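Local coordinates for protein acyl-CoA dehydrogenase (PDB 2Z1Q) that probably oxidises saturated acyl-CoA thioesters to their 2,3-dehydroacyl (enoyl-CoA) products, passing the electrons through a bound FAD to an acceptor, at residues A145-E150 / H189-F194; F205-D210 / E236-P241. All coordinates share one frame; numbering follows the deposited sequence.

Contact 1 of 2, residues A145-E150 / H189-F194; sequences AYCLTE and HLFTVF. With FAD (flavin-adenine dinucleotide), chain D.
Leu-190 O takes the N-H of Ala-145 and opens a parallel strand pairing that three more backbone bonds continue: Thr-192 N to Ala-145 O, Cys-147 N to Thr-192 O and Phe-194 N to Cys-147 O. At Phe-191 the ring atom CD1 lies 3.4 Å from Ala-145 CB, and Cys-147 SG, anti to its carbonyl carbon (chi1 -71°), sits at the ring's edge, a sulfur-aromatic contact. Thr-192 OG1 donates to a water 2.6 Å away, which in turn donates to Ala-145 O. Val-193 CG2 packs on Cys-147 CB at 4.0 Å. Phe-194 aims its edge at the face of Tyr-146, offset, with planes at 70° and CE1 3.4 Å from Tyr-146 CE1, while Leu-148 CD1 makes an off-centre CH-pi contact with the Phe-194 ring. Replacing Tyr-146 with an alanine would probably open a gap beside Phe-194 and leave its edge without an aromatic face. The strand end and following loop grip the flavin pyrimidine: FAD N3 donates to Tyr-146 O at 2.8 Å, and FAD O2 accepts from Leu-148 N and Thr-149 N. Helix 252-288 covers Tyr-146 and Phe-194, strand 172-183 packs on Cys-147 and Phe-191, and strand 201-208 flanks 190-197.

Contact 2 of 2, residues F205-D210 / E236-P241; sequences FLVERD and EDVKVP
Strands 205-208 and 238-241 are not paired: their axes run at 117° to each other, come no closer than 7.6 Å and share no hydrogen bond, so the contact rests on side chains. Val-240 covers the most ground, reaching three consecutive residues of the other strand with its two methyls. Its CG1, anti to the backbone N (chi1 179°), lies 3.7 Å from the carbonyl oxygen Leu-206 O and also meets the ring of Phe-205, where CD2 is the nearest atom at 4.2 Å; the methyl approaches that ring obliquely. The other branch, CG2, turns to Val-207 and stands 4.0 Å from Val-207 CG2, the two side chains crossing at about a right angle.

Val-207 divides its methyls between two partners. While CG2 goes to Val-240, CG1 is anti to its own backbone N (chi1 -173°) and meets Val-238 CG1 at 4.1 Å. Val-238 and Val-240, two apart along their strand, both point toward segment 205-210, and Val-207 touches one with each branch. The result is a small aliphatic cluster with Phe-205 at one end and Val-238 at the other. All five touching residues are buried, the gaps between methyls are ordinary van der Waals distances, and each strand is held by its own neighbours in the sheet.

Beside strand 238-241, Leu-175 of strand 172-183 packs against both Val-238 and Val-240; opposite Leu-175, Asp-237 and Val-238 form a G1 beta bulge. Strand 190-197 lies beside 205-208, with Val-193 against Val-207, and Val-245 of strand 245-246 touches Phe-205. The contact thus joins strand 201-208 to strand 238-241, which follows the corner at Glu-236 and Asp-237, within the middle domain and away from the flavin.

In the fold
From the N terminus, the chain enters contact 1 at 145-150, passes through strands 163-166 and 172-183, and returns at 189-194 to close that loop. It then turns back into strand 201-208, whose 205-210 portion opens contact 2, closed at 236-241 after strands 214-216 and 230-235. The two loops follow in series, neither nesting nor crossing. They are joined by the antiparallel pairing of strands 190-197 and 201-208: Val-193 O and Phe-205 N, at 2.7 Å, probably bond, as do Phe-191 O and Val-207 N at 2.8 Å. Together they connect the flavin-gripping edge of the middle-domain sheet to strand 238-241, with the contact centres 11 Å apart.

Contact 1 of 2, residues A145-E150 / H189-F194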
# COMPACT_ATOMS: atom_id res chain seq x y z
N ALA B 145 -22.22 21.25 -1.99
CA ALA B 145 -21.98 19.93 -1.40
C ALA B 145 -22.95 18.94 -2.02
O ALA B 145 -24.04 19.31 -2.48
CB ALA B 145 -22.17 19.98 0.11
N TYR B 146 -22.56 17.67 -2.01
CA TYR B 146 -23.34 16.58 -2.60
C TYR B 146 -23.65 15.57 -1.51
O TYR B 146 -22.74 15.00 -0.91
CB TYR B 146 -22.49 15.93 -3.69
CG TYR B 146 -23.19 14.94 -4.57
CD1 TYR B 146 -24.09 15.36 -5.54
CD2 TYR B 146 -22.88 13.59 -4.50
CE1 TYR B 146 -24.66 14.45 -6.43
CE2 TYR B 146 -23.44 12.67 -5.37
CZ TYR B 146 -24.33 13.11 -6.34
OH TYR B 146 -24.87 12.19 -7.21
N CYS B 147 -24.93 15.33 -1.27
CA CYS B 147 -25.34 14.41 -0.22
C CYS B 147 -26.10 13.20 -0.72
O CYS B 147 -27.32 13.20 -0.81
CB CYS B 147 -26.18 15.16 0.82
SG CYS B 147 -25.23 16.26 1.75
N LEU B 148 -25.34 12.15 -1.03
CA LEU B 148 -25.91 10.93 -1.54
C LEU B 148 -25.74 9.76 -0.57
O LEU B 148 -26.70 9.08 -0.24
CB LEU B 148 -25.27 10.60 -2.88
CG LEU B 148 -25.67 9.27 -3.50
CD1 LEU B 148 -27.18 9.15 -3.47
CD2 LEU B 148 -25.15 9.16 -4.93
N THR B 149 -24.51 9.54 -0.14
CA THR B 149 -24.18 8.45 0.76
C THR B 149 -24.85 8.54 2.13
O THR B 149 -25.05 9.62 2.67
CB THR B 149 -22.64 8.36 0.94
OG1 THR B 149 -22.03 8.04 -0.32
CG2 THR B 149 -22.28 7.29 1.96
N GLU B 150 -25.20 7.38 2.69
CA GLU B 150 -25.82 7.32 4.01
C GLU B 150 -25.12 6.23 4.82
O GLU B 150 -24.41 5.40 4.26
CB GLU B 150 -27.33 7.02 3.89
CG GLU B 150 -28.09 8.07 3.07
CD GLU B 150 -29.60 7.89 3.11
OE1 GLU B 150 -30.10 7.04 3.88
OE2 GLU B 150 -30.29 8.61 2.37
N HIS B 189 -22.75 26.19 1.19
CA HIS B 189 -23.96 27.01 1.21
C HIS B 189 -25.11 26.27 0.54
O HIS B 189 -26.27 26.40 0.94
CB HIS B 189 -23.72 28.32 0.47
CG HIS B 189 -22.54 29.08 0.97
ND1 HIS B 189 -22.60 29.91 2.07
CD2 HIS B 189 -21.24 29.08 0.56
CE1 HIS B 189 -21.39 30.38 2.33
NE2 HIS B 189 -20.55 29.89 1.43
N LEU B 190 -24.79 25.51 -0.50
CA LEU B 190 -25.82 24.77 -1.23
C LEU B 190 -25.61 23.27 -1.09
O LEU B 190 -24.49 22.77 -1.17
CB LEU B 190 -25.81 25.17 -2.71
CG LEU B 190 -26.88 24.52 -3.60
CD1 LEU B 190 -28.27 24.91 -3.12
CD2 LEU B 190 -26.67 24.95 -5.04
N PHE B 191 -26.70 22.53 -0.90
CA PHE B 191 -26.64 21.08 -0.74
C PHE B 191 -27.57 20.33 -1.69
O PHE B 191 -28.78 20.58 -1.70
CB PHE B 191 -27.01 20.69 0.71
CG PHE B 191 -25.94 20.97 1.73
CD1 PHE B 191 -25.01 19.98 2.06
CD2 PHE B 191 -25.86 22.20 2.37
CE1 PHE B 191 -24.03 20.22 3.02
CE2 PHE B 191 -24.88 22.45 3.34
CZ PHE B 191 -23.97 21.45 3.66
N THR B 192 -27.03 19.40 -2.47
CA THR B 192 -27.87 18.59 -3.35
C THR B 192 -28.10 17.28 -2.57
O THR B 192 -27.18 16.48 -2.40
CB THR B 192 -27.18 18.31 -4.72
OG1 THR B 192 -27.05 19.54 -5.45
CG2 THR B 192 -28.00 17.34 -5.56
N VAL B 193 -29.32 17.08 -2.07
CA VAL B 193 -29.62 15.89 -1.27
C VAL B 193 -30.53 14.90 -1.96
O VAL B 193 -31.52 15.29 -2.59
CB VAL B 193 -30.28 16.30 0.05
CG1 VAL B 193 -30.44 15.08 0.97
CG2 VAL B 193 -29.45 17.38 0.69
N PHE B 194 -30.23 13.61 -1.83
CA PHE B 194 -31.07 12.60 -2.45
C PHE B 194 -31.99 11.94 -1.43
O PHE B 194 -31.56 11.57 -0.33
CB PHE B 194 -30.22 11.54 -3.16
CG PHE B 194 -29.46 12.07 -4.35
CD1 PHE B 194 -28.40 12.96 -4.17
CD2 PHE B 194 -29.82 11.70 -5.64
CE1 PHE B 194 -27.72 13.47 -5.27
CE2 PHE B 194 -29.13 12.22 -6.75
CZ PHE B 194 -28.08 13.10 -6.56
PA FAD D . -18.59 -0.37 2.08
O1A FAD D . -17.58 0.55 2.54
O2A FAD D . -20.15 -0.22 2.38
O5B FAD D . -18.22 -1.23 0.82
C5B FAD D . -17.35 -2.29 1.19
C4B FAD D . -17.28 -3.03 -0.12
O4B FAD D . -17.65 -2.50 -1.33
C3B FAD D . -16.16 -4.14 -0.37
O3B FAD D . -16.50 -5.37 0.28
C2B FAD D . -16.34 -4.11 -1.94
O2B FAD D . -16.00 -5.31 -2.64
C1B FAD D . -17.80 -3.80 -1.76
N9A FAD D . -18.80 -4.00 -2.77
C8A FAD D . -19.90 -3.19 -2.85
N7A FAD D . -20.67 -3.58 -3.79
C5A FAD D . -20.12 -4.65 -4.40
C6A FAD D . -20.51 -5.49 -5.48
N6A FAD D . -21.70 -5.25 -6.14
N1A FAD D . -19.68 -6.52 -5.83
C2A FAD D . -18.55 -6.76 -5.17
N3A FAD D . -18.18 -6.00 -4.16
C4A FAD D . -18.90 -4.95 -3.73
N1 FAD D . -20.39 10.84 -0.36
C2 FAD D . -21.16 11.78 -0.95
O2 FAD D . -22.30 11.48 -1.27
N3 FAD D . -20.73 13.05 -1.17
C4 FAD D . -19.47 13.47 -0.81
O4 FAD D . -19.10 14.60 -1.01
C4X FAD D . -18.58 12.49 -0.15
N5 FAD D . -17.34 12.81 0.27
C5X FAD D . -16.56 11.90 0.92
C6 FAD D . -15.27 12.26 1.43
C7 FAD D . -14.50 11.31 2.13
C7M FAD D . -13.15 11.71 2.69
C8 FAD D . -15.00 9.98 2.33
C8M FAD D . -14.21 8.94 3.09
C9 FAD D . -16.23 9.63 1.84
C9A FAD D . -17.05 10.57 1.13
N10 FAD D . -18.33 10.19 0.67
C10 FAD D . -19.14 11.11 0.05
C1' FAD D . -18.72 8.83 0.95
C2' FAD D . -18.59 7.86 -0.24
O2' FAD D . -19.48 8.21 -1.29
C3' FAD D . -18.93 6.56 0.42
O3' FAD D . -17.93 6.32 1.44
C4' FAD D . -18.92 5.35 -0.49
O4' FAD D . -19.87 5.42 -1.55
C5' FAD D . -19.18 4.27 0.49
O5' FAD D . -19.17 3.04 -0.02
P FAD D . -19.18 2.21 1.36
O1P FAD D . -18.06 2.74 2.19
O2P FAD D . -20.58 2.42 2.15
O3P FAD D . -18.91 0.68 0.87
O HOH W 1 -25.18 21.10 -4.44

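Contact 2 of 2, residues F205-D210 / E236-P241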
# COMPACT_ATOMS: atom_id res chain seq x y z
N PHE B 205 -32.81 16.93 -4.35
CA PHE B 205 -33.35 18.20 -3.86
C PHE B 205 -32.28 19.24 -3.57
O PHE B 205 -31.18 18.91 -3.12
CB PHE B 205 -34.16 17.99 -2.56
CG PHE B 205 -35.32 17.05 -2.69
CD1 PHE B 205 -35.12 15.67 -2.71
CD2 PHE B 205 -36.61 17.53 -2.78
CE1 PHE B 205 -36.19 14.79 -2.82
CE2 PHE B 205 -37.70 16.66 -2.89
CZ PHE B 205 -37.48 15.29 -2.91
N LEU B 206 -32.60 20.51 -3.83
CA LEU B 206 -31.67 21.60 -3.56
C LEU B 206 -32.02 22.13 -2.17
O LEU B 206 -33.15 22.55 -1.94
CB LEU B 206 -31.84 22.71 -4.60
CG LEU B 206 -31.62 22.31 -6.06
CD1 LEU B 206 -32.23 23.36 -6.99
CD2 LEU B 206 -30.13 22.13 -6.33
N VAL B 207 -31.05 22.09 -1.25
CA VAL B 207 -31.28 22.54 0.13
C VAL B 207 -30.24 23.58 0.51
O VAL B 207 -29.04 23.33 0.41
CB VAL B 207 -31.19 21.36 1.13
CG1 VAL B 207 -31.59 21.82 2.54
CG2 VAL B 207 -32.08 20.23 0.67
N GLU B 208 -30.71 24.73 0.95
CA GLU B 208 -29.80 25.79 1.34
C GLU B 208 -29.35 25.54 2.77
O GLU B 208 -30.12 25.05 3.60
CB GLU B 208 -30.49 27.14 1.21
CG GLU B 208 -31.15 27.27 -0.16
CD GLU B 208 -31.65 28.67 -0.46
OE1 GLU B 208 -32.60 29.11 0.21
OE2 GLU B 208 -31.09 29.33 -1.36
N ARG B 209 -28.09 25.86 3.04
CA ARG B 209 -27.53 25.64 4.37
C ARG B 209 -28.40 26.21 5.49
O ARG B 209 -28.63 25.53 6.48
CB ARG B 209 -26.13 26.25 4.46
CG ARG B 209 -25.40 25.83 5.72
CD ARG B 209 -24.16 26.66 5.94
NE ARG B 209 -23.38 26.14 7.07
CZ ARG B 209 -22.65 25.03 7.03
NH1 ARG B 209 -22.58 24.31 5.91
NH2 ARG B 209 -22.00 24.63 8.11
N ASP B 210 -28.87 27.44 5.33
CA ASP B 210 -29.68 28.09 6.36
C ASP B 210 -31.12 27.58 6.50
O ASP B 210 -32.00 28.30 6.98
CB ASP B 210 -29.71 29.61 6.13
CG ASP B 210 -28.33 30.26 6.30
OD1 ASP B 210 -28.19 31.46 5.99
OD2 ASP B 210 -27.39 29.56 6.75
N GLU B 236 -33.80 16.78 9.96
CA GLU B 236 -34.92 16.59 10.86
C GLU B 236 -36.04 17.53 10.42
O GLU B 236 -35.99 18.72 10.69
CB GLU B 236 -34.52 16.90 12.31
CG GLU B 236 -33.39 16.03 12.84
CD GLU B 236 -32.89 16.46 14.21
OE1 GLU B 236 -31.85 15.93 14.66
OE2 GLU B 236 -33.52 17.34 14.85
N ASP B 237 -37.04 16.98 9.74
CA ASP B 237 -38.17 17.76 9.24
C ASP B 237 -37.71 18.99 8.46
O ASP B 237 -37.99 20.12 8.86
CB ASP B 237 -39.09 18.18 10.39
CG ASP B 237 -39.75 17.00 11.08
OD1 ASP B 237 -40.24 16.10 10.37
OD2 ASP B 237 -39.80 16.98 12.33
N VAL B 238 -36.99 18.78 7.36
CA VAL B 238 -36.50 19.89 6.54
C VAL B 238 -37.52 20.29 5.46
O VAL B 238 -37.93 19.46 4.64
CB VAL B 238 -35.15 19.54 5.85
CG1 VAL B 238 -34.77 20.62 4.86
CG2 VAL B 238 -34.05 19.40 6.90
N LYS B 239 -37.91 21.56 5.48
CA LYS B 239 -38.87 22.10 4.51
C LYS B 239 -38.15 22.52 3.24
O LYS B 239 -37.25 23.35 3.27
CB LYS B 239 -39.59 23.32 5.10
CG LYS B 239 -40.48 23.03 6.29
CD LYS B 239 -41.84 22.50 5.87
CE LYS B 239 -42.68 23.59 5.22
NZ LYS B 239 -42.90 24.73 6.16
N VAL B 240 -38.55 21.92 2.13
CA VAL B 240 -37.95 22.22 0.84
C VAL B 240 -39.03 22.58 -0.18
O VAL B 240 -39.91 21.78 -0.47
CB VAL B 240 -37.12 21.02 0.33
CG1 VAL B 240 -36.52 21.34 -1.01
CG2 VAL B 240 -36.01 20.70 1.33
N PRO B 241 -38.97 23.81 -0.71
CA PRO B 241 -39.94 24.28 -1.70
C PRO B 241 -40.07 23.30 -2.86
O PRO B 241 -39.06 22.78 -3.36
CB PRO B 241 -39.37 25.62 -2.13
CG PRO B 241 -38.76 26.13 -0.86
CD PRO B 241 -38.05 24.90 -0.32